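Local coordinates for protein restriction endonuclease S subunits (Thermoanaerobacter tengcongensis, PDB 3OKG) that serves as the DNA-specificity subunit of a type I methyltransferase made of M and S polypeptides, and probably binds the target DNA, at residues V216-G221 with F359-P364. Numbering follows the deposited sequence.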
loop_
_atom_site.group_PDB
_atom_site.type_symbol
_atom_site.label_atom_id
_atom_site.label_comp_id
_atom_site.label_asym_id
_atom_site.label_seq_id
_atom_site.Cartn_x
_atom_site.Cartn_y
_atom_site.Cartn_z
ATOM N N VAL A 216 -7.959 -8.059 30.239
ATOM C CA VAL A 216 -9.172 -8.857 30.430
ATOM C C VAL A 216 -8.851 -10.341 30.506
ATOM O O VAL A 216 -9.661 -11.132 31.011
ATOM C CB VAL A 216 -10.245 -8.612 29.334
ATOM C CG1 VAL A 216 -10.679 -7.155 29.313
ATOM C CG2 VAL A 216 -9.728 -9.044 27.985
ATOM N N PHE A 217 -7.697 -10.719 29.965
ATOM C CA PHE A 217 -7.272 -12.112 29.936
ATOM C C PHE A 217 -6.000 -12.273 30.753
ATOM O O PHE A 217 -4.892 -12.215 30.221
ATOM C CB PHE A 217 -7.038 -12.573 28.497
ATOM C CG PHE A 217 -8.261 -12.494 27.629
ATOM C CD1 PHE A 217 -9.484 -12.952 28.089
ATOM C CD2 PHE A 217 -8.189 -11.962 26.352
ATOM C CE1 PHE A 217 -10.612 -12.881 27.292
ATOM C CE2 PHE A 217 -9.312 -11.888 25.551
ATOM C CZ PHE A 217 -10.526 -12.348 26.022
ATOM N N PRO A 218 -6.174 -12.471 32.054
ATOM C CA PRO A 218 -5.042 -12.548 32.988
ATOM C C PRO A 218 -4.666 -14.043 33.056
ATOM O O PRO A 218 -5.379 -14.880 32.524
ATOM C CB PRO A 218 -5.587 -12.093 34.342
ATOM C CG PRO A 218 -7.006 -11.723 34.156
ATOM C CD PRO A 218 -7.431 -12.037 32.758
ATOM N N HIS A 219 -3.552 -14.371 33.700
ATOM C CA HIS A 219 -3.125 -15.766 33.811
ATOM C C HIS A 219 -4.080 -16.497 34.743
ATOM O O HIS A 219 -4.634 -15.892 35.662
ATOM C CB HIS A 219 -1.695 -15.830 34.344
ATOM C CG HIS A 219 -1.170 -17.219 34.502
ATOM N ND1 HIS A 219 -0.631 -17.935 33.453
ATOM C CD2 HIS A 219 -1.089 -18.025 35.590
ATOM C CE1 HIS A 219 -0.246 -19.123 33.886
ATOM N NE2 HIS A 219 -0.511 -19.202 35.180
ATOM N N PRO A 220 -4.345 -17.792 34.470
ATOM C CA PRO A 220 -5.283 -18.509 35.348
ATOM C C PRO A 220 -4.918 -18.353 36.822
ATOM O O PRO A 220 -3.751 -18.489 37.173
ATOM C CB PRO A 220 -5.113 -19.972 34.909
ATOM C CG PRO A 220 -4.716 -19.879 33.448
ATOM C CD PRO A 220 -3.882 -18.616 33.337
ATOM N N GLY A 221 -5.906 -18.096 37.665
ATOM C CA GLY A 221 -5.653 -17.918 39.086
ATOM C C GLY A 221 -5.522 -16.458 39.480
ATOM O O GLY A 221 -5.767 -16.092 40.642
ATOM N N PHE A 359 -7.899 -23.126 30.858
ATOM C CA PHE A 359 -8.679 -22.217 31.704
ATOM C C PHE A 359 -9.036 -20.915 30.973
ATOM O O PHE A 359 -8.215 -20.390 30.244
ATOM C CB PHE A 359 -7.931 -21.880 32.998
ATOM C CG PHE A 359 -8.259 -22.812 34.125
ATOM C CD1 PHE A 359 -9.447 -22.655 34.844
ATOM C CD2 PHE A 359 -7.418 -23.870 34.423
ATOM C CE1 PHE A 359 -9.776 -23.532 35.877
ATOM C CE2 PHE A 359 -7.733 -24.747 35.448
ATOM C CZ PHE A 359 -8.920 -24.575 36.175
ATOM N N ILE A 360 -10.246 -20.406 31.202
ATOM C CA ILE A 360 -10.683 -19.134 30.624
ATOM C C ILE A 360 -11.428 -18.353 31.695
ATOM O O ILE A 360 -12.211 -18.937 32.455
ATOM C CB ILE A 360 -11.598 -19.382 29.364
ATOM C CG1 ILE A 360 -12.034 -18.062 28.687
ATOM C CG2 ILE A 360 -12.842 -20.241 29.725
ATOM C CD1 ILE A 360 -12.841 -18.311 27.362
ATOM N N PRO A 361 -11.195 -17.026 31.777
ATOM C CA PRO A 361 -11.947 -16.284 32.786
ATOM C C PRO A 361 -13.346 -16.060 32.240
ATOM O O PRO A 361 -13.539 -15.762 31.064
ATOM C CB PRO A 361 -11.207 -14.933 32.878
ATOM C CG PRO A 361 -10.223 -14.894 31.687
ATOM C CD PRO A 361 -10.434 -16.150 30.869
ATOM N N LEU A 362 -14.337 -16.197 33.088
ATOM C CA LEU A 362 -15.694 -16.195 32.619
ATOM C C LEU A 362 -16.548 -15.207 33.376
ATOM O O LEU A 362 -17.028 -15.522 34.479
ATOM C CB LEU A 362 -16.301 -17.620 32.708
ATOM C CG LEU A 362 -17.651 -17.764 31.989
ATOM C CD1 LEU A 362 -17.441 -17.908 30.450
ATOM C CD2 LEU A 362 -18.448 -18.949 32.538
ATOM N N PRO A 363 -16.747 -14.007 32.786
ATOM C CA PRO A 363 -17.680 -13.019 33.317
ATOM C C PRO A 363 -19.105 -13.478 33.099
ATOM O O PRO A 363 -19.338 -14.392 32.302
ATOM C CB PRO A 363 -17.440 -11.773 32.426
ATOM C CG PRO A 363 -16.145 -12.043 31.683
ATOM C CD PRO A 363 -16.122 -13.545 31.531
ATOM N N PRO A 364 -20.059 -12.826 33.771
ATOM C CA PRO A 364 -21.462 -12.998 33.404
ATOM C C PRO A 364 -21.649 -12.579 31.938
ATOM O O PRO A 364 -20.876 -11.780 31.408
ATOM C CB PRO A 364 -22.199 -12.032 34.333
ATOM C CG PRO A 364 -21.250 -11.760 35.464
ATOM C CD PRO A 364 -19.870 -11.912 34.912
#
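Phe217 turns the edge of its ring to Pro361: CD1 lies 4.2 Å from Pro361 CG, which sits close to the ring plane, while one face carries Val216 CG2, 3.6 Å above the ring centre. The ring of Phe359 is met obliquely by Pro220 CB. The site lies where the long helix 174-216, most of it predicted to form a coiled coil, ends and the chain runs on through a proline-containing loop to strand 229-232; strand 359-362 belongs to the second DNA-specificity region. Phe217 is the first residue beyond the helix; its CG stands anti to the carbonyl carbon, beside the backbone N (chi1 -61°), and the Phe217 and Pro361 side chains cross at about a right angle. Trp326 and Tyr330 of helix 324-333 each pack edge-to-face with Phe217. No hydrogen bond joins the two segments; the side-chain contacts between them are apolar. Strand 359-362 is paired antiparallel with strand 229-232, and its Phe359 O and Pro361 O accept hydrogen bonds from Tyr330 OH and Trp326 NE1, respectively. Farther along the loop Pro220 approaches Phe359, its CB and CG 3.9 and 3.8 Å from Phe359 CB. Pro361 CG is the shared point at the other end: besides the Phe217 edge it meets Pro218 CD at 4.1 Å and the carbonyl oxygen Val216 O at 3.9 Å.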